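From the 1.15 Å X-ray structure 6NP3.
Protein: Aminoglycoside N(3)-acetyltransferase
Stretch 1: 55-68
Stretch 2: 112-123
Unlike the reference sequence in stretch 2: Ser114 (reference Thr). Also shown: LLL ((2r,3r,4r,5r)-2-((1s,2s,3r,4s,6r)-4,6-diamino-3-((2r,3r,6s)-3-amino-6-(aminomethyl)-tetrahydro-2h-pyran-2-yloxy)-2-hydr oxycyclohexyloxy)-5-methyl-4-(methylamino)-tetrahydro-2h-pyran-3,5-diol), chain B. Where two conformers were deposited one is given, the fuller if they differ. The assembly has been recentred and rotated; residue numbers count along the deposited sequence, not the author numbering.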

# COMPACT_ATOMS: atom_id res chain seq x y z
N ASN A 55 -3.35 14.35 4.04
CA ASN A 55 -3.18 13.55 2.84
C ASN A 55 -3.51 12.09 3.16
O ASN A 55 -3.29 11.61 4.28
CB ASN A 55 -1.74 13.61 2.31
CG ASN A 55 -1.33 14.99 1.87
OD1 ASN A 55 -1.57 15.40 0.73
ND2 ASN A 55 -0.70 15.72 2.77
N ILE A 56 -3.98 11.39 2.15
CA ILE A 56 -4.21 9.94 2.18
C ILE A 56 -3.39 9.32 1.06
O ILE A 56 -3.39 9.83 -0.07
CB ILE A 56 -5.70 9.61 1.94
CG1 ILE A 56 -6.54 10.24 3.04
CG2 ILE A 56 -5.95 8.11 1.81
CD1 ILE A 56 -8.02 10.20 2.87
N LEU A 57 -2.69 8.23 1.36
CA LEU A 57 -1.96 7.44 0.38
C LEU A 57 -2.44 6.00 0.51
O LEU A 57 -2.52 5.48 1.62
CB LEU A 57 -0.46 7.48 0.68
CG LEU A 57 0.45 6.68 -0.25
CD1 LEU A 57 0.42 7.30 -1.60
CD2 LEU A 57 1.86 6.61 0.26
N ALA A 58 -2.78 5.37 -0.61
CA ALA A 58 -3.24 3.99 -0.57
C ALA A 58 -2.52 3.17 -1.61
O ALA A 58 -2.28 3.65 -2.72
CB ALA A 58 -4.75 3.91 -0.80
N PHE A 59 -2.19 1.94 -1.26
CA PHE A 59 -1.63 0.98 -2.22
C PHE A 59 -2.79 0.31 -2.96
O PHE A 59 -3.46 -0.58 -2.42
CB PHE A 59 -0.76 -0.02 -1.48
CG PHE A 59 -0.32 -1.19 -2.32
CD1 PHE A 59 0.06 -1.02 -3.63
CD2 PHE A 59 -0.28 -2.45 -1.78
CE1 PHE A 59 0.46 -2.12 -4.38
CE2 PHE A 59 0.10 -3.53 -2.53
CZ PHE A 59 0.49 -3.36 -3.82
N VAL A 60 -3.03 0.74 -4.19
CA VAL A 60 -4.22 0.29 -4.91
C VAL A 60 -3.93 -0.74 -5.99
O VAL A 60 -4.82 -1.52 -6.35
CB VAL A 60 -5.06 1.46 -5.47
CG1 VAL A 60 -5.38 2.47 -4.37
CG2 VAL A 60 -4.37 2.17 -6.62
N SER A 61 -2.72 -0.75 -6.52
CA SER A 61 -2.32 -1.68 -7.60
C SER A 61 -3.32 -1.57 -8.76
O SER A 61 -3.83 -0.49 -9.06
CB SER A 61 -2.15 -3.05 -6.99
OG SER A 61 -1.65 -4.00 -7.92
N TRP A 62 -3.56 -2.69 -9.44
CA TRP A 62 -4.29 -2.72 -10.70
C TRP A 62 -4.94 -4.09 -10.81
O TRP A 62 -4.26 -5.12 -10.74
CB TRP A 62 -3.32 -2.52 -11.85
CG TRP A 62 -3.90 -2.56 -13.24
CD1 TRP A 62 -5.19 -2.35 -13.62
CD2 TRP A 62 -3.17 -2.78 -14.43
NE1 TRP A 62 -5.31 -2.44 -14.98
CE2 TRP A 62 -4.08 -2.68 -15.51
CE3 TRP A 62 -1.83 -3.02 -14.70
CZ2 TRP A 62 -3.70 -2.88 -16.82
CZ3 TRP A 62 -1.45 -3.20 -16.01
CH2 TRP A 62 -2.38 -3.12 -17.05
N ARG A 63 -6.27 -4.09 -11.02
CA ARG A 63 -7.04 -5.32 -11.21
C ARG A 63 -6.41 -6.23 -12.25
O ARG A 63 -6.36 -7.45 -12.07
CB ARG A 63 -8.45 -4.94 -11.65
CG ARG A 63 -9.40 -6.12 -11.81
CD ARG A 63 -10.67 -5.67 -12.51
NE ARG A 63 -10.48 -5.57 -13.95
CZ ARG A 63 -11.43 -5.23 -14.81
NH1 ARG A 63 -12.64 -4.91 -14.37
NH2 ARG A 63 -11.17 -5.17 -16.10
N ASP A 64 -5.90 -5.65 -13.33
CA ASP A 64 -5.43 -6.42 -14.48
C ASP A 64 -3.91 -6.39 -14.62
O ASP A 64 -3.37 -6.58 -15.70
CB ASP A 64 -6.13 -5.94 -15.76
CG ASP A 64 -7.65 -6.05 -15.66
OD1 ASP A 64 -8.13 -7.06 -15.13
OD2 ASP A 64 -8.34 -5.11 -16.09
N SER A 65 -3.20 -6.26 -13.52
CA SER A 65 -1.76 -6.32 -13.60
C SER A 65 -1.33 -7.70 -14.11
O SER A 65 -1.72 -8.71 -13.53
CB SER A 65 -1.18 -6.11 -12.22
OG SER A 65 0.21 -6.35 -12.29
N PRO A 66 -0.51 -7.78 -15.17
CA PRO A 66 -0.05 -9.07 -15.69
C PRO A 66 1.18 -9.62 -14.96
O PRO A 66 2.14 -10.11 -15.58
CB PRO A 66 0.26 -8.75 -17.15
CG PRO A 66 0.77 -7.35 -17.11
CD PRO A 66 -0.03 -6.67 -16.01
N TYR A 67 1.14 -9.55 -13.62
CA TYR A 67 2.27 -9.98 -12.80
C TYR A 67 2.53 -11.47 -12.96
O TYR A 67 3.62 -11.88 -13.38
CB TYR A 67 1.98 -9.61 -11.34
CG TYR A 67 3.11 -9.84 -10.39
CD1 TYR A 67 3.26 -11.07 -9.74
CD2 TYR A 67 4.02 -8.84 -10.12
CE1 TYR A 67 4.31 -11.28 -8.84
CE2 TYR A 67 5.06 -9.04 -9.23
CZ TYR A 67 5.21 -10.26 -8.60
OH TYR A 67 6.26 -10.44 -7.72
N GLU A 68 1.57 -12.30 -12.59
CA GLU A 68 1.79 -13.74 -12.69
C GLU A 68 2.07 -14.15 -14.13
O GLU A 68 2.87 -15.06 -14.37
CB GLU A 68 0.58 -14.49 -12.15
CG GLU A 68 0.55 -14.65 -10.63
CD GLU A 68 -0.17 -13.52 -9.91
OE1 GLU A 68 -0.90 -12.76 -10.56
OE2 GLU A 68 0.01 -13.41 -8.68
N ARG A 112 -4.71 11.51 -7.20
CA ARG A 112 -3.62 11.28 -8.12
C ARG A 112 -3.20 9.81 -8.04
O ARG A 112 -3.37 9.15 -7.02
CB ARG A 112 -2.45 12.19 -7.77
CG ARG A 112 -2.80 13.65 -7.77
CD ARG A 112 -3.25 14.16 -9.13
NE ARG A 112 -3.19 15.62 -9.11
CZ ARG A 112 -2.19 16.34 -9.59
NH1 ARG A 112 -1.16 15.75 -10.19
NH2 ARG A 112 -2.22 17.66 -9.51
N ARG A 113 -2.62 9.32 -9.13
CA ARG A 113 -2.30 7.90 -9.25
C ARG A 113 -0.87 7.71 -9.73
O ARG A 113 -0.45 8.37 -10.69
CB ARG A 113 -3.25 7.24 -10.26
CG ARG A 113 -3.03 5.75 -10.55
CD ARG A 113 -4.00 4.96 -9.76
NE ARG A 113 -4.08 3.51 -9.95
CZ ARG A 113 -5.02 2.89 -10.66
NH1 ARG A 113 -5.93 3.57 -11.37
NH2 ARG A 113 -5.04 1.55 -10.62
N SER A 114 -0.13 6.80 -9.09
CA SER A 114 1.26 6.59 -9.49
C SER A 114 1.34 5.70 -10.73
O SER A 114 0.44 4.92 -11.04
CB SER A 114 2.09 6.05 -8.35
OG SER A 114 1.94 4.64 -8.21
N ALA A 115 2.47 5.80 -11.40
CA ALA A 115 2.71 5.23 -12.71
C ALA A 115 3.14 3.77 -12.72
O ALA A 115 3.24 3.18 -13.80
CB ALA A 115 3.79 6.06 -13.41
N HIS A 116 3.47 3.18 -11.58
CA HIS A 116 3.88 1.78 -11.55
C HIS A 116 2.65 0.90 -11.59
O HIS A 116 1.82 0.95 -10.67
CB HIS A 116 4.66 1.55 -10.27
CG HIS A 116 5.40 0.27 -10.23
ND1 HIS A 116 4.80 -0.96 -10.40
CD2 HIS A 116 6.71 0.04 -10.01
CE1 HIS A 116 5.73 -1.90 -10.27
NE2 HIS A 116 6.89 -1.31 -10.02
N PRO A 117 2.46 0.12 -12.65
CA PRO A 117 1.16 -0.53 -12.80
C PRO A 117 0.85 -1.54 -11.72
O PRO A 117 -0.29 -1.62 -11.26
CB PRO A 117 1.23 -1.15 -14.21
CG PRO A 117 2.19 -0.31 -14.93
CD PRO A 117 3.26 0.01 -13.89
N ASP A 118 1.85 -2.30 -11.27
CA ASP A 118 1.61 -3.33 -10.27
C ASP A 118 1.64 -2.77 -8.85
O ASP A 118 0.89 -3.23 -8.00
CB ASP A 118 2.62 -4.48 -10.41
CG ASP A 118 2.25 -5.66 -9.57
OD1 ASP A 118 1.20 -6.31 -9.85
OD2 ASP A 118 2.97 -5.93 -8.60
N ALA A 119 2.54 -1.82 -8.59
CA ALA A 119 2.67 -1.20 -7.28
C ALA A 119 1.88 0.10 -7.15
O ALA A 119 2.10 0.86 -6.20
CB ALA A 119 4.15 -0.95 -6.98
N SER A 120 0.89 0.32 -7.99
CA SER A 120 0.31 1.64 -8.11
C SER A 120 -0.25 2.16 -6.80
O SER A 120 -0.96 1.46 -6.08
CB SER A 120 -0.78 1.63 -9.16
OG SER A 120 -1.26 2.94 -9.44
N MET A 121 0.02 3.43 -6.54
CA MET A 121 -0.39 4.13 -5.33
C MET A 121 -1.29 5.31 -5.67
O MET A 121 -1.01 6.05 -6.62
CB MET A 121 0.85 4.67 -4.61
CG MET A 121 1.88 3.64 -4.23
SD MET A 121 1.45 2.77 -2.74
CE MET A 121 2.63 1.43 -2.80
N ALA A 122 -2.32 5.52 -4.86
CA ALA A 122 -3.27 6.60 -5.04
C ALA A 122 -3.12 7.57 -3.88
O ALA A 122 -2.95 7.14 -2.75
CB ALA A 122 -4.69 6.05 -5.07
N ALA A 123 -3.18 8.87 -4.17
CA ALA A 123 -3.07 9.86 -3.12
C ALA A 123 -4.08 10.98 -3.30
O ALA A 123 -4.30 11.47 -4.41
CB ALA A 123 -1.69 10.50 -3.07
C11 LLL B . -0.08 -11.08 -0.05
O11 LLL B . 0.52 -9.75 0.05
C21 LLL B . -1.24 -11.13 0.94
N21 LLL B . -2.06 -9.94 0.71
C31 LLL B . -0.73 -11.01 2.33
C41 LLL B . 0.20 -12.18 2.60
C51 LLL B . 1.32 -12.14 1.56
O51 LLL B . 0.79 -12.16 0.26
C61 LLL B . 2.22 -13.35 1.70
N61 LLL B . 3.26 -13.27 0.68
C12 LLL B . 2.12 -7.30 -2.97
N12 LLL B . 2.96 -6.65 -3.97
C22 LLL B . 2.78 -7.27 -1.59
C32 LLL B . 1.80 -7.89 -0.61
N32 LLL B . 2.39 -7.86 0.73
C42 LLL B . 1.46 -9.34 -0.94
C52 LLL B . 0.94 -9.43 -2.37
O52 LLL B . 0.81 -10.79 -2.72
C62 LLL B . 1.86 -8.76 -3.37
O62 LLL B . 1.21 -8.75 -4.63
C13 LLL B . 1.94 -9.27 -5.75
C23 LLL B . 1.45 -8.50 -6.97
O23 LLL B . 1.62 -7.12 -6.72
C33 LLL B . -0.05 -8.75 -7.20
N33 LLL B . -0.48 -8.09 -8.46
C43 LLL B . -0.30 -10.27 -7.28
O43 LLL B . 0.29 -10.72 -8.48
C53 LLL B . 0.33 -10.97 -6.07
O53 LLL B . 1.70 -10.68 -5.92
C83 LLL B . -1.80 -10.57 -7.27
C93 LLL B . -1.64 -7.21 -8.22

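Strand 55-59 and strand 121-123 run antiparallel, their directions 163° apart, and the pairing of Ala58 with Ala122 fixes the register. Ala58 N donates to Ala122 O and Ala122 N to Ala58 O, both at 2.8 Å, closing the narrow ring of a hydrogen-bonded antiparallel pair. Leu57 with Ala123 and Phe59 with Met121 are the flanking non-hydrogen-bonded pairs. Past the strand, Ser120 O accepts from both Val60 N and Ser61 N, each at 2.9 Å, so one carbonyl holds the chain as it leaves the sheet.

Three residues of the second stretch cover the most surface. Asp118 covers the most. Its CB points away overall, yet its carboxylate comes back to the first stretch, where OD1 accepts from Ser65 OG at 2.6 Å. Its backbone O accepts from Ser61 OG at 2.7 Å; serine suits both sites, being a short side chain that ends in a donor. The carboxylate also receives the aminoglycoside: LLL N33 donates to OD1 at 2.8 Å and LLL O23 to OD2 at 2.6 Å. A carboxylate has acceptor capacity enough for protein and ligand together.

Met121 shares a sheet face with Leu57 and Phe59. Its long, unbranched side chain lays CE 3.6 Å from Phe59 CD1, while Met121 CB lies 4.0 Å from Leu57 CD1. The Phe59 ring turns its edge to Ser120 O, bringing CD1 to 3.6 Å from that oxygen, a suitable approach for the slightly positive rim of an aromatic ring.

Ala122 lies on the other face with Ala58. Its small methyl packs against Val60, CB to CG1 at 3.7 Å.

Arg113 reaches across from beside these strands, its NH2 donating to Ser61 O at 2.8 Å, while its NE binds Ser120 OG at 2.9 Å within its own stretch.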